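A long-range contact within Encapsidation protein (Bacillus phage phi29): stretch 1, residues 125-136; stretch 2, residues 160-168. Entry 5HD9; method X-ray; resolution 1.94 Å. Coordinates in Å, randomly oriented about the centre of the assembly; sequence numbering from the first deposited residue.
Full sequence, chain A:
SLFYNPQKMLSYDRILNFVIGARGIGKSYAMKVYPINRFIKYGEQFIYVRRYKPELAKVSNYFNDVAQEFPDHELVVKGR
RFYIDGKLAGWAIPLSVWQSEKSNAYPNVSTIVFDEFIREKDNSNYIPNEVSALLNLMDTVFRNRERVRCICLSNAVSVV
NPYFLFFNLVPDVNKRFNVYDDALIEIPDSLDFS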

# COMPACT_ATOMS: atom_id res chain seq x y z
N ASN A 125 -7.54 -5.34 -17.26
CA ASN A 125 -6.51 -6.36 -17.30
C ASN A 125 -6.04 -6.64 -15.88
O ASN A 125 -4.87 -6.46 -15.53
N TYR A 126 -6.98 -7.06 -15.04
CA TYR A 126 -6.66 -7.52 -13.69
C TYR A 126 -6.20 -8.96 -13.77
O TYR A 126 -6.48 -9.66 -14.75
N ILE A 127 -5.49 -9.41 -12.74
CA ILE A 127 -5.09 -10.81 -12.64
C ILE A 127 -6.34 -11.65 -12.36
O ILE A 127 -7.23 -11.21 -11.64
N PRO A 128 -6.43 -12.85 -12.96
CA PRO A 128 -7.58 -13.70 -12.62
C PRO A 128 -7.62 -14.05 -11.13
O PRO A 128 -6.61 -14.49 -10.58
N ASN A 129 -8.78 -13.87 -10.50
CA ASN A 129 -8.92 -14.08 -9.06
C ASN A 129 -7.86 -13.30 -8.30
O ASN A 129 -7.25 -13.80 -7.35
N GLU A 130 -7.64 -12.06 -8.73
CA GLU A 130 -6.63 -11.20 -8.13
C GLU A 130 -6.94 -10.89 -6.67
O GLU A 130 -6.04 -10.83 -5.84
N VAL A 131 -8.22 -10.69 -6.36
CA VAL A 131 -8.59 -10.32 -5.00
C VAL A 131 -8.24 -11.45 -4.04
O VAL A 131 -7.75 -11.20 -2.93
N SER A 132 -8.46 -12.68 -4.46
CA SER A 132 -8.07 -13.85 -3.68
C SER A 132 -6.55 -13.89 -3.50
O SER A 132 -6.05 -14.29 -2.44
N ALA A 133 -5.81 -13.48 -4.53
CA ALA A 133 -4.35 -13.46 -4.45
C ALA A 133 -3.86 -12.48 -3.40
O ALA A 133 -2.98 -12.81 -2.60
N LEU A 134 -4.40 -11.26 -3.39
CA LEU A 134 -4.02 -10.27 -2.39
C LEU A 134 -4.42 -10.77 -1.02
O LEU A 134 -3.67 -10.65 -0.05
N LEU A 135 -5.62 -11.33 -0.94
CA LEU A 135 -6.12 -11.89 0.29
C LEU A 135 -5.17 -12.98 0.82
O LEU A 135 -4.84 -13.00 2.00
N ASN A 136 -4.72 -13.86 -0.07
CA ASN A 136 -3.77 -14.90 0.32
C ASN A 136 -2.46 -14.29 0.83
O ASN A 136 -1.90 -14.74 1.82
N VAL A 160 -16.35 1.06 -9.17
CA VAL A 160 -16.73 -0.30 -9.53
C VAL A 160 -15.50 -1.03 -10.07
O VAL A 160 -15.30 -1.16 -11.27
N ASN A 161 -14.67 -1.47 -9.13
CA ASN A 161 -13.47 -2.24 -9.42
C ASN A 161 -13.57 -3.59 -8.71
O ASN A 161 -14.42 -3.76 -7.84
N PRO A 162 -12.70 -4.55 -9.07
CA PRO A 162 -12.83 -5.91 -8.52
C PRO A 162 -12.86 -5.97 -7.00
O PRO A 162 -13.59 -6.79 -6.44
N TYR A 163 -12.09 -5.11 -6.34
CA TYR A 163 -12.02 -5.13 -4.88
C TYR A 163 -13.32 -4.62 -4.26
O TYR A 163 -13.86 -5.24 -3.35
N PHE A 164 -13.83 -3.50 -4.76
CA PHE A 164 -15.07 -2.95 -4.24
C PHE A 164 -16.22 -3.93 -4.49
O PHE A 164 -17.07 -4.15 -3.63
N LEU A 165 -16.23 -4.52 -5.68
CA LEU A 165 -17.26 -5.50 -6.04
C LEU A 165 -17.17 -6.73 -5.15
O LEU A 165 -18.18 -7.21 -4.63
N PHE A 166 -15.96 -7.24 -4.97
CA PHE A 166 -15.74 -8.48 -4.23
C PHE A 166 -16.20 -8.33 -2.78
O PHE A 166 -16.88 -9.20 -2.25
N PHE A 167 -15.84 -7.21 -2.16
CA PHE A 167 -16.14 -6.98 -0.75
C PHE A 167 -17.49 -6.29 -0.52
O PHE A 167 -17.88 -6.04 0.62
N ASN A 168 -18.19 -6.00 -1.61
CA ASN A 168 -19.51 -5.37 -1.54
C ASN A 168 -19.43 -3.97 -0.94
O ASN A 168 -20.18 -3.61 -0.03

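Side-chain packing between residues 125-136 and 160-168, two stretches whose helices cross at 82° with axes 10.3 Å apart at closest approach. Val160 stays out of reach. Asn161 (chi1 p) turns sideways and caps its own helix: OD1 accepts from Phe164 N (3.2 Å) and, weakly, from Tyr163 N (2.9 Å), while its CB lies 3.8 Å from Tyr126 OH. Pro162 points toward stretch 1 and sets the CG-CD edge of its ring over one face of Tyr126 (chi1 m), a CH-pi contact with Pro162 CG 3.4 Å from the ring centroid of Tyr126. Tyr163 (chi1 m) leaves its backbone sideways, but its ring reaches across, so that OH donates to Glu130 OE1 at 2.7 Å. Glu130, extended with chi1 and chi2 both t, is held from behind as its OE2 accepts from Ile127 N (2.9 Å). Val131 CG2 covers one face of the Tyr163 ring, and Leu134 CD2 (chi1 t, chi2 p) approaches Tyr163 CE2 to 3.6 Å. Phe164 and Leu165 do not reach stretch 1. Phe166 (chi1 t) points toward stretch 1 and receives Val131 CG1 over one face, 3.6 Å from Phe166 CG. Phe167 (chi1 m) brings CZ within 3.8 Å of Val131 CG1 and meets Leu135 CD2 at its ring edge. Val131 (chi1 t) is thus a knob among Pro162, Tyr163, Phe166 and Phe167.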

# COMPACT_ATOMS: atom_id res chain seq x y z
CB ASN A 125 -5.35 -5.92 -18.20
CG ASN A 125 -4.22 -6.94 -18.25
OD1 ASN A 125 -4.43 -8.13 -18.06
ND2 ASN A 125 -3.00 -6.45 -18.50
CB TYR A 126 -7.86 -7.40 -12.76
CG TYR A 126 -8.28 -5.98 -12.45
CD1 TYR A 126 -7.68 -5.28 -11.40
CD2 TYR A 126 -9.27 -5.34 -13.18
CE1 TYR A 126 -8.06 -3.98 -11.11
CE2 TYR A 126 -9.65 -4.05 -12.90
CZ TYR A 126 -9.04 -3.37 -11.86
OH TYR A 126 -9.41 -2.08 -11.56
CB ILE A 127 -4.02 -11.00 -11.54
CG1 ILE A 127 -2.74 -10.26 -11.93
CG2 ILE A 127 -3.72 -12.47 -11.32
CD1 ILE A 127 -1.85 -9.91 -10.76
CB PRO A 128 -7.37 -14.96 -13.48
CG PRO A 128 -6.02 -14.82 -14.12
CD PRO A 128 -5.67 -13.37 -14.11
CB ASN A 129 -8.83 -15.57 -8.73
CG ASN A 129 -9.88 -16.39 -9.44
OD1 ASN A 129 -9.81 -16.59 -10.65
ND2 ASN A 129 -10.86 -16.88 -8.69
CB GLU A 130 -6.52 -9.89 -8.91
CG GLU A 130 -5.48 -8.93 -8.37
CD GLU A 130 -5.44 -7.64 -9.15
OE1 GLU A 130 -5.48 -6.56 -8.52
OE2 GLU A 130 -5.37 -7.69 -10.40
CB VAL A 131 -10.09 -9.99 -4.89
CG1 VAL A 131 -10.46 -9.60 -3.46
CG2 VAL A 131 -10.46 -8.87 -5.85
CB SER A 132 -8.55 -15.14 -4.35
OG SER A 132 -9.97 -15.19 -4.37
CB ALA A 133 -3.75 -13.13 -5.82
CB LEU A 134 -4.68 -8.91 -2.65
CG LEU A 134 -4.27 -7.81 -1.66
CD1 LEU A 134 -2.80 -7.48 -1.82
CD2 LEU A 134 -5.11 -6.56 -1.83
CB LEU A 135 -7.53 -12.45 0.08
CG LEU A 135 -8.67 -11.43 0.14
CD1 LEU A 135 -10.00 -12.11 -0.16
CD2 LEU A 135 -8.75 -10.72 1.49
CB ASN A 136 -3.48 -15.84 -0.85
CG ASN A 136 -2.50 -16.94 -0.48
OD1 ASN A 136 -1.31 -16.84 -0.77
ND2 ASN A 136 -3.00 -17.99 0.16
CB VAL A 160 -17.91 -0.28 -10.54
CG1 VAL A 160 -18.10 -1.61 -11.26
CG2 VAL A 160 -19.19 0.10 -9.80
CB ASN A 161 -12.22 -1.47 -9.00
CG ASN A 161 -12.10 -1.34 -7.49
OD1 ASN A 161 -11.68 -2.27 -6.80
ND2 ASN A 161 -12.46 -0.17 -6.97
CB PRO A 162 -11.59 -6.62 -9.07
CG PRO A 162 -11.24 -5.87 -10.30
CD PRO A 162 -11.57 -4.44 -10.01
CB TYR A 163 -10.82 -4.30 -4.40
CG TYR A 163 -9.51 -4.95 -4.78
CD1 TYR A 163 -8.93 -4.70 -6.02
CD2 TYR A 163 -8.87 -5.83 -3.93
CE1 TYR A 163 -7.74 -5.30 -6.38
CE2 TYR A 163 -7.68 -6.44 -4.28
CZ TYR A 163 -7.12 -6.17 -5.51
OH TYR A 163 -5.94 -6.78 -5.87
CB PHE A 164 -15.39 -1.59 -4.87
CG PHE A 164 -14.47 -0.48 -4.44
CD1 PHE A 164 -13.30 -0.75 -3.74
CD2 PHE A 164 -14.78 0.84 -4.73
CE1 PHE A 164 -12.45 0.28 -3.36
CE2 PHE A 164 -13.94 1.87 -4.35
CZ PHE A 164 -12.78 1.59 -3.66
CB LEU A 165 -17.13 -5.90 -7.50
CG LEU A 165 -17.38 -4.82 -8.55
CD1 LEU A 165 -17.09 -5.36 -9.94
CD2 LEU A 165 -18.81 -4.31 -8.46
CB PHE A 166 -14.26 -8.88 -4.29
CG PHE A 166 -13.97 -10.24 -3.72
CD1 PHE A 166 -13.80 -10.42 -2.36
CD2 PHE A 166 -13.85 -11.34 -4.56
CE1 PHE A 166 -13.53 -11.67 -1.84
CE2 PHE A 166 -13.57 -12.59 -4.04
CZ PHE A 166 -13.41 -12.76 -2.69
CB PHE A 167 -15.03 -6.15 -0.11
CG PHE A 167 -13.69 -6.84 -0.11
CD1 PHE A 167 -13.50 -7.98 0.65
CD2 PHE A 167 -12.63 -6.35 -0.85
CE1 PHE A 167 -12.27 -8.62 0.66
CE2 PHE A 167 -11.41 -6.99 -0.85
CZ PHE A 167 -11.22 -8.13 -0.09
CB ASN A 168 -20.48 -6.23 -0.73
CG ASN A 168 -21.93 -5.80 -0.89
OD1 ASN A 168 -22.25 -4.96 -1.74
ND2 ASN A 168 -22.82 -6.39 -0.10